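Long-range contacts in glutamate--tRNA ligase (Methanothermobacter thermautotrophicus, PDB 3AII), which probably activates glutamate with ATP and transfers it to the acceptor end of tRNA, as a non-discriminating archaeal synthetase of class I: residues L87-G95 / L119-Y127; E316-K324 / I375-M384. All coordinates share one frame; numbering follows the deposited sequence.

Contact 1 (L87-G95 / L119-Y127); sequences LRELAGVKG and LNHEYARKY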
loop_
_atom_site.group_PDB
_atom_site.type_symbol
_atom_site.label_atom_id
_atom_site.label_comp_id
_atom_site.label_asym_id
_atom_site.label_seq_id
_atom_site.Cartn_x
_atom_site.Cartn_y
_atom_site.Cartn_z
ATOM N N LEU A 87 -16.421 0.511 14.275
ATOM C CA LEU A 87 -15.262 0.227 15.114
ATOM C C LEU A 87 -15.668 0.158 16.583
ATOM O O LEU A 87 -16.565 0.877 17.016
ATOM C CB LEU A 87 -14.186 1.303 14.931
ATOM C CG LEU A 87 -13.606 1.573 13.539
ATOM C CD1 LEU A 87 -13.185 0.277 12.869
ATOM C CD2 LEU A 87 -14.589 2.347 12.665
ATOM N N ARG A 88 -14.999 -0.703 17.345
ATOM C CA ARG A 88 -15.246 -0.822 18.776
ATOM C C ARG A 88 -14.871 0.477 19.477
ATOM O O ARG A 88 -14.004 1.215 19.006
ATOM C CB ARG A 88 -14.427 -1.968 19.371
ATOM C CG ARG A 88 -13.122 -1.508 20.007
ATOM C CD ARG A 88 -12.374 -2.646 20.683
ATOM N NE ARG A 88 -13.206 -3.354 21.649
ATOM C CZ ARG A 88 -12.740 -4.227 22.538
ATOM N NH1 ARG A 88 -11.441 -4.493 22.590
ATOM N NH2 ARG A 88 -13.573 -4.829 23.378
ATOM N N GLU A 89 -15.512 0.757 20.609
ATOM C CA GLU A 89 -15.203 1.972 21.364
ATOM C C GLU A 89 -13.809 1.922 21.985
ATOM O O GLU A 89 -13.325 0.868 22.397
ATOM C CB GLU A 89 -16.261 2.240 22.445
ATOM C CG GLU A 89 -17.667 2.388 21.884
ATOM C CD GLU A 89 -18.738 2.685 22.950
ATOM O OE1 GLU A 89 -18.508 2.457 24.154
ATOM O OE2 GLU A 89 -19.850 3.129 22.556
ATOM N N LEU A 90 -13.171 3.085 22.040
ATOM C CA LEU A 90 -11.878 3.242 22.694
ATOM C C LEU A 90 -12.071 3.259 24.206
ATOM O O LEU A 90 -13.101 3.708 24.705
ATOM C CB LEU A 90 -11.205 4.539 22.238
ATOM C CG LEU A 90 -10.238 4.463 21.046
ATOM C CD1 LEU A 90 -10.403 3.183 20.256
ATOM C CD2 LEU A 90 -10.340 5.686 20.136
ATOM N N ALA A 91 -11.072 2.772 24.935
ATOM C CA ALA A 91 -11.126 2.760 26.397
ATOM C C ALA A 91 -10.489 4.011 26.976
ATOM O O ALA A 91 -9.660 4.653 26.337
ATOM C CB ALA A 91 -10.440 1.541 26.945
ATOM N N GLY A 92 -10.862 4.340 28.205
ATOM C CA GLY A 92 -10.221 5.413 28.936
ATOM C C GLY A 92 -10.239 6.773 28.273
ATOM O O GLY A 92 -9.396 7.613 28.588
ATOM N N VAL A 93 -11.186 6.998 27.365
ATOM C CA VAL A 93 -11.359 8.320 26.768
ATOM C C VAL A 93 -11.684 9.354 27.843
ATOM O O VAL A 93 -12.725 9.284 28.491
ATOM C CB VAL A 93 -12.489 8.335 25.717
ATOM C CG1 VAL A 93 -12.838 9.770 25.322
ATOM C CG2 VAL A 93 -12.087 7.530 24.500
ATOM N N LYS A 94 -10.783 10.310 28.035
ATOM C CA LYS A 94 -11.036 11.472 28.878
ATOM C C LYS A 94 -10.496 12.709 28.183
ATOM O O LYS A 94 -9.292 12.825 27.941
ATOM C CB LYS A 94 -10.425 11.320 30.273
ATOM C CG LYS A 94 -8.965 10.914 30.300
ATOM C CD LYS A 94 -8.463 10.946 31.732
ATOM C CE LYS A 94 -7.326 9.966 31.953
ATOM N NZ LYS A 94 -7.182 9.648 33.401
ATOM N N GLY A 95 -11.396 13.629 27.851
ATOM C CA GLY A 95 -11.023 14.790 27.070
ATOM C C GLY A 95 -10.753 14.407 25.626
ATOM O O GLY A 95 -11.218 13.373 25.144
ATOM N N LEU A 119 -7.491 3.201 10.013
ATOM C CA LEU A 119 -8.077 2.984 11.328
ATOM C C LEU A 119 -7.880 4.204 12.224
ATOM O O LEU A 119 -8.805 4.659 12.891
ATOM C CB LEU A 119 -7.505 1.719 11.981
ATOM C CG LEU A 119 -7.915 0.432 11.270
ATOM C CD1 LEU A 119 -7.180 -0.770 11.848
ATOM C CD2 LEU A 119 -9.423 0.254 11.359
ATOM N N ASN A 120 -6.673 4.751 12.227
ATOM C CA ASN A 120 -6.413 5.911 13.057
ATOM C C ASN A 120 -7.204 7.120 12.606
ATOM O O ASN A 120 -7.714 7.892 13.426
ATOM C CB ASN A 120 -4.918 6.207 13.104
ATOM C CG ASN A 120 -4.200 5.306 14.068
ATOM O OD1 ASN A 120 -4.262 5.510 15.280
ATOM N ND2 ASN A 120 -3.530 4.289 13.547
ATOM N N HIS A 121 -7.327 7.275 11.295
ATOM C CA HIS A 121 -8.142 8.348 10.747
ATOM C C HIS A 121 -9.622 8.160 11.110
ATOM O O HIS A 121 -10.275 9.095 11.561
ATOM C CB HIS A 121 -7.946 8.441 9.243
ATOM C CG HIS A 121 -8.886 9.389 8.570
ATOM N ND1 HIS A 121 -8.945 10.729 8.882
ATOM C CD2 HIS A 121 -9.805 9.186 7.596
ATOM C CE1 HIS A 121 -9.860 11.315 8.128
ATOM N NE2 HIS A 121 -10.397 10.398 7.339
ATOM N N GLU A 122 -10.132 6.941 10.947
ATOM C CA GLU A 122 -11.515 6.643 11.334
ATOM C C GLU A 122 -11.816 6.883 12.818
ATOM O O GLU A 122 -12.895 7.360 13.158
ATOM C CB GLU A 122 -11.904 5.209 10.943
ATOM C CG GLU A 122 -11.954 4.939 9.441
ATOM C CD GLU A 122 -13.137 5.607 8.747
ATOM O OE1 GLU A 122 -14.155 5.901 9.410
ATOM O OE2 GLU A 122 -13.045 5.838 7.525
ATOM N N TYR A 123 -10.882 6.552 13.709
ATOM C CA TYR A 123 -11.104 6.833 15.125
ATOM C C TYR A 123 -11.044 8.321 15.435
ATOM O O TYR A 123 -11.775 8.808 16.289
ATOM C CB TYR A 123 -10.144 6.051 16.021
ATOM C CG TYR A 123 -10.649 4.667 16.332
ATOM C CD1 TYR A 123 -10.073 3.549 15.752
ATOM C CD2 TYR A 123 -11.731 4.484 17.187
ATOM C CE1 TYR A 123 -10.549 2.276 16.026
ATOM C CE2 TYR A 123 -12.212 3.220 17.465
ATOM C CZ TYR A 123 -11.617 2.123 16.887
ATOM O OH TYR A 123 -12.099 0.867 17.169
ATOM N N ALA A 124 -10.172 9.049 14.743
ATOM C CA ALA A 124 -10.105 10.492 14.940
ATOM C C ALA A 124 -11.424 11.141 14.507
ATOM O O ALA A 124 -11.909 12.062 15.167
ATOM C CB ALA A 124 -8.905 11.094 14.179
ATOM N N ARG A 125 -12.005 10.644 13.417
ATOM C CA ARG A 125 -13.305 11.142 12.965
ATOM C C ARG A 125 -14.387 10.800 13.982
ATOM O O ARG A 125 -15.127 11.672 14.438
ATOM C CB ARG A 125 -13.682 10.545 11.611
ATOM C CG ARG A 125 -12.981 11.187 10.429
ATOM C CD ARG A 125 -13.875 11.153 9.192
ATOM N NE ARG A 125 -14.396 9.813 8.937
ATOM C CZ ARG A 125 -14.518 9.275 7.728
ATOM N NH1 ARG A 125 -14.998 8.046 7.598
ATOM N NH2 ARG A 125 -14.158 9.961 6.652
ATOM N N LYS A 126 -14.455 9.521 14.329
ATOM C CA LYS A 126 -15.428 9.026 15.301
ATOM C C LYS A 126 -15.434 9.837 16.602
ATOM O O LYS A 126 -16.499 10.184 17.117
ATOM C CB LYS A 126 -15.140 7.555 15.606
ATOM C CG LYS A 126 -16.138 6.875 16.535
ATOM C CD LYS A 126 -15.647 5.477 16.902
ATOM C CE LYS A 126 -16.797 4.502 17.109
ATOM N NZ LYS A 126 -17.735 4.947 18.170
ATOM N N TYR A 127 -14.251 10.142 17.134
ATOM C CA TYR A 127 -14.139 10.833 18.419
ATOM C C TYR A 127 -13.911 12.343 18.315
ATOM O O TYR A 127 -13.645 13.000 19.320
ATOM C CB TYR A 127 -13.045 10.191 19.282
ATOM C CG TYR A 127 -13.476 8.857 19.824
ATOM C CD1 TYR A 127 -13.204 7.690 19.136
ATOM C CD2 TYR A 127 -14.201 8.771 21.007
ATOM C CE1 TYR A 127 -13.621 6.464 19.614
ATOM C CE2 TYR A 127 -14.621 7.552 21.494
ATOM C CZ TYR A 127 -14.331 6.402 20.791
ATOM O OH TYR A 127 -14.742 5.179 21.269
#

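Contact 2 (E316-K324 / I375-M384); sequences EFIHYGRLK and IGVKIADSTM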
loop_
_atom_site.group_PDB
_atom_site.type_symbol
_atom_site.label_atom_id
_atom_site.label_comp_id
_atom_site.label_asym_id
_atom_site.label_seq_id
_atom_site.Cartn_x
_atom_site.Cartn_y
_atom_site.Cartn_z
ATOM N N GLU A 316 -3.361 4.837 26.133
ATOM C CA GLU A 316 -3.992 3.544 25.923
ATOM C C GLU A 316 -3.291 2.843 24.766
ATOM O O GLU A 316 -2.928 3.480 23.776
ATOM C CB GLU A 316 -5.488 3.700 25.634
ATOM C CG GLU A 316 -6.267 4.303 26.794
ATOM C CD GLU A 316 -6.337 3.379 27.999
ATOM O OE1 GLU A 316 -6.322 2.142 27.806
ATOM O OE2 GLU A 316 -6.417 3.889 29.136
ATOM N N PHE A 317 -3.073 1.539 24.903
ATOM C CA PHE A 317 -2.437 0.748 23.851
ATOM C C PHE A 317 -3.431 -0.246 23.274
ATOM O O PHE A 317 -3.997 -1.060 23.999
ATOM C CB PHE A 317 -1.211 0.001 24.386
ATOM C CG PHE A 317 0.007 0.868 24.570
ATOM C CD1 PHE A 317 0.863 1.121 23.507
ATOM C CD2 PHE A 317 0.305 1.417 25.813
ATOM C CE1 PHE A 317 1.988 1.915 23.677
ATOM C CE2 PHE A 317 1.426 2.205 25.989
ATOM C CZ PHE A 317 2.271 2.456 24.920
ATOM N N ILE A 318 -3.639 -0.174 21.963
ATOM C CA ILE A 318 -4.581 -1.059 21.287
ATOM C C ILE A 318 -3.898 -1.743 20.110
ATOM O O ILE A 318 -3.514 -1.093 19.138
ATOM C CB ILE A 318 -5.818 -0.287 20.815
ATOM C CG1 ILE A 318 -6.474 0.410 22.009
ATOM C CG2 ILE A 318 -6.801 -1.224 20.124
ATOM C CD1 ILE A 318 -7.420 1.516 21.637
ATOM N N HIS A 319 -3.734 -3.058 20.216
ATOM C CA HIS A 319 -3.001 -3.827 19.218
ATOM C C HIS A 319 -3.953 -4.751 18.465
ATOM O O HIS A 319 -4.759 -5.454 19.075
ATOM C CB HIS A 319 -1.905 -4.658 19.886
ATOM C CG HIS A 319 -0.704 -3.865 20.298
ATOM N ND1 HIS A 319 -0.756 -2.871 21.252
ATOM C CD2 HIS A 319 0.589 -3.931 19.897
ATOM C CE1 HIS A 319 0.448 -2.352 21.413
ATOM N NE2 HIS A 319 1.283 -2.980 20.603
ATOM N N TYR A 320 -3.862 -4.744 17.141
ATOM C CA TYR A 320 -4.732 -5.596 16.337
ATOM C C TYR A 320 -3.941 -6.628 15.538
ATOM O O TYR A 320 -2.740 -6.469 15.303
ATOM C CB TYR A 320 -5.624 -4.755 15.421
ATOM C CG TYR A 320 -4.881 -3.777 14.542
ATOM C CD1 TYR A 320 -4.896 -2.414 14.821
ATOM C CD2 TYR A 320 -4.173 -4.210 13.429
ATOM C CE1 TYR A 320 -4.229 -1.511 14.011
ATOM C CE2 TYR A 320 -3.495 -3.316 12.618
ATOM C CZ TYR A 320 -3.528 -1.969 12.916
ATOM O OH TYR A 320 -2.861 -1.078 12.112
ATOM N N GLY A 321 -4.629 -7.685 15.119
ATOM C CA GLY A 321 -3.978 -8.808 14.474
ATOM C C GLY A 321 -3.340 -8.497 13.138
ATOM O O GLY A 321 -3.641 -7.484 12.510
ATOM N N ARG A 322 -2.454 -9.387 12.700
ATOM C CA ARG A 322 -1.784 -9.224 11.420
ATOM C C ARG A 322 -2.737 -9.470 10.259
ATOM O O ARG A 322 -3.749 -10.160 10.401
ATOM C CB ARG A 322 -0.580 -10.163 11.317
ATOM C CG ARG A 322 0.500 -9.888 12.345
ATOM C CD ARG A 322 1.743 -10.720 12.086
ATOM N NE ARG A 322 2.837 -10.348 12.978
ATOM C CZ ARG A 322 4.070 -10.836 12.893
ATOM N NH1 ARG A 322 4.372 -11.720 11.951
ATOM N NH2 ARG A 322 5.003 -10.439 13.749
ATOM N N LEU A 323 -2.406 -8.893 9.112
ATOM C CA LEU A 323 -3.169 -9.102 7.899
ATOM C C LEU A 323 -2.227 -9.678 6.852
ATOM O O LEU A 323 -1.201 -9.077 6.539
ATOM C CB LEU A 323 -3.753 -7.779 7.410
ATOM C CG LEU A 323 -4.961 -7.893 6.488
ATOM C CD1 LEU A 323 -6.127 -8.483 7.256
ATOM C CD2 LEU A 323 -5.328 -6.537 5.912
ATOM N N LYS A 324 -2.568 -10.846 6.321
ATOM C CA LYS A 324 -1.699 -11.523 5.366
ATOM C C LYS A 324 -2.493 -12.170 4.235
ATOM O O LYS A 324 -3.580 -12.703 4.455
ATOM C CB LYS A 324 -0.841 -12.570 6.081
ATOM C CG LYS A 324 0.048 -11.995 7.176
ATOM C CD LYS A 324 0.790 -13.084 7.934
ATOM C CE LYS A 324 1.718 -12.484 8.980
ATOM N NZ LYS A 324 2.480 -13.529 9.718
ATOM N N ILE A 375 -12.816 -5.061 8.497
ATOM C CA ILE A 375 -11.929 -5.906 9.299
ATOM C C ILE A 375 -11.776 -5.356 10.722
ATOM O O ILE A 375 -11.685 -6.119 11.684
ATOM C CB ILE A 375 -10.541 -6.065 8.649
ATOM C CG1 ILE A 375 -10.651 -6.896 7.369
ATOM C CG2 ILE A 375 -9.565 -6.715 9.622
ATOM C CD1 ILE A 375 -9.358 -6.988 6.588
ATOM N N GLY A 376 -11.748 -4.031 10.851
ATOM C CA GLY A 376 -11.685 -3.381 12.151
ATOM C C GLY A 376 -10.432 -3.684 12.959
ATOM O O GLY A 376 -9.415 -4.117 12.412
ATOM N N VAL A 377 -10.509 -3.455 14.268
ATOM C CA VAL A 377 -9.363 -3.663 15.153
ATOM C C VAL A 377 -9.360 -5.069 15.756
ATOM O O VAL A 377 -8.989 -5.269 16.917
ATOM C CB VAL A 377 -9.303 -2.599 16.267
ATOM C CG1 VAL A 377 -9.025 -1.230 15.667
ATOM C CG2 VAL A 377 -10.598 -2.579 17.056
ATOM N N LYS A 378 -9.767 -6.038 14.942
ATOM C CA LYS A 378 -9.816 -7.437 15.346
ATOM C C LYS A 378 -8.522 -7.882 16.025
ATOM O O LYS A 378 -7.431 -7.742 15.463
ATOM C CB LYS A 378 -10.102 -8.315 14.122
ATOM C CG LYS A 378 -10.163 -9.805 14.411
ATOM C CD LYS A 378 -10.509 -10.586 13.158
ATOM C CE LYS A 378 -10.504 -12.082 13.428
ATOM N NZ LYS A 378 -10.992 -12.850 12.252
ATOM N N ILE A 379 -8.641 -8.422 17.234
ATOM C CA ILE A 379 -7.464 -8.867 17.969
ATOM C C ILE A 379 -6.788 -10.041 17.271
ATOM O O ILE A 379 -5.568 -10.070 17.118
ATOM C CB ILE A 379 -7.802 -9.270 19.418
ATOM C CG1 ILE A 379 -8.583 -8.155 20.121
ATOM C CG2 ILE A 379 -6.526 -9.606 20.180
ATOM C CD1 ILE A 379 -7.850 -6.833 20.179
ATOM N N ALA A 380 -7.589 -11.007 16.837
ATOM C CA ALA A 380 -7.047 -12.201 16.205
ATOM C C ALA A 380 -6.527 -11.921 14.795
ATOM O O ALA A 380 -7.048 -11.059 14.082
ATOM C CB ALA A 380 -8.093 -13.307 16.185
ATOM N N ASP A 381 -5.489 -12.653 14.407
ATOM C CA ASP A 381 -4.924 -12.546 13.076
ATOM C C ASP A 381 -5.994 -12.828 12.032
ATOM O O ASP A 381 -6.706 -13.826 12.117
ATOM C CB ASP A 381 -3.785 -13.549 12.914
ATOM C CG ASP A 381 -2.464 -12.884 12.624
ATOM O OD1 ASP A 381 -1.990 -12.986 11.472
ATOM O OD2 ASP A 381 -1.900 -12.258 13.548
ATOM N N SER A 382 -6.115 -11.943 11.051
ATOM C CA SER A 382 -7.011 -12.183 9.930
ATOM C C SER A 382 -6.204 -12.493 8.672
ATOM O O SER A 382 -4.974 -12.400 8.677
ATOM C CB SER A 382 -7.949 -10.993 9.712
ATOM O OG SER A 382 -7.247 -9.766 9.771
ATOM N N THR A 383 -6.895 -12.870 7.600
ATOM C CA THR A 383 -6.226 -13.268 6.366
ATOM C C THR A 383 -6.970 -12.770 5.133
ATOM O O THR A 383 -7.885 -13.432 4.642
ATOM C CB THR A 383 -6.084 -14.800 6.272
ATOM O OG1 THR A 383 -5.394 -15.291 7.428
ATOM C CG2 THR A 383 -5.310 -15.192 5.023
ATOM N N MET A 384 -6.573 -11.605 4.629
ATOM C CA MET A 384 -7.197 -11.047 3.433
ATOM C C MET A 384 -6.438 -11.439 2.168
ATOM O O MET A 384 -5.211 -11.543 2.166
ATOM C CB MET A 384 -7.341 -9.522 3.541
ATOM C CG MET A 384 -6.604 -8.720 2.469
ATOM S SD MET A 384 -4.846 -8.489 2.821
ATOM C CE MET A 384 -4.319 -7.513 1.408
#

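Contact 1 (L87-G95 / L119-Y127)
With CG beside its own backbone N (chi1 -73°), Tyr-127 swings its ring back from the end of helix 111-126 to the irregular segment 87-95, and Tyr-123, one turn earlier, leans the same way. The two phenols grip the backbone of the segment in opposite senses. Tyr-123 OH donates to Arg-88 O at 2.7 Å, lying in the carbonyl plane on a lone pair, with the carbonyl oxygen at the ring edge. Tyr-127 OH instead accepts from Leu-90 N at 2.7 Å, along a nearly straight N-H line (161°). Leu-90 straddles the junction of the two rings: its CD1 sits over one face of Tyr-123, 3.7 Å from the ring centroid in a CH-pi contact, while CD2 lies 3.4 Å from Tyr-127 CE1 and also meets Tyr-123 CD2. Farther along, Val-93 CG2 meets Tyr-127 CE2 on a slant. At the other end, Leu-87 CB presses on the phenol tip at 3.1 Å from Tyr-123 OH, and its CD1 reaches Leu-119 CD2. Glu-122 touches Leu-87 CD2 through CB; its OE2 forms a salt bridge with Arg-369 of helix 365-375, and its OE1 an ion pair with Arg-125 NH1 whose hydrogen bond is weak. The segment thus straps the helix just ahead of strand 98-101, whose Leu-99 touches Tyr-123; strand 289-291 adds His-289 against Leu-90 and Val-93, and Leu-291 against Leu-119 and Tyr-123.

Contact 2 (E316-K324 / I375-M384)
The Asp-381 carboxylate lies alongside the root of Arg-322 and takes the backbone N of Arg-322 on OD2 at 3.0 Å, the donor standing well above its plane (72° out). Arg-322 CB is 3.2 Å from Asp-381 OD1; the two side chains point the same way, but the extended arginine carries its guanidinium past the carboxylate, the planes turned 48° apart. Val-377 CG1 approaches the Tyr-320 ring obliquely. Two backbone bonds pin the loops together: Gly-321 N points straight at Lys-378 O at 2.8 Å, and Ser-382 N lies nearly on the line of the Arg-322 C=O, though its N-H is bent from it. Having no side chain, Gly-321 lets the backbones close to 4.1 Å between its CA and that of Asp-381. Beyond it, Leu-323 and Ile-375 meet tip to tip, CD1 to CD1, while Met-384 runs at about a right angle to Leu-323, its SD 3.7 Å from Leu-323 CD2. Arg-115, on the helix that starts within the predicted HIGH region, bonds Gly-321 O and Gly-376 O. Strand 316-318 pairs in parallel with 289-291, as in the Rossmann-type catalytic domain of class I synthetases, whose KMSKS-like loop probably follows Lys-324.

Contact 1 is built on helix 111-126, whereas contact 2 packs on that helix through Tyr-320 and Leu-323; both also lean on strand 289-291. They differ in depth. Contact 1 is partly buried, with two tyrosines and a leucine at its heart and phenol hydroxyls serving backbone groups. Contact 2 is a surface meeting of loops, held mainly by backbone bonds and a carboxylate, with a small apolar cluster at one end. The two centres are about 16 Å apart, and the contacts touch directly: Leu-90 CD1 packs on Ile-318 CD1, Leu-119 CD1 on the Tyr-320 ring, and Tyr-123 OH on Val-377 CG2. Along the chain contact 1 closes before contact 2 opens. Both lie on the same side of the chain's centre.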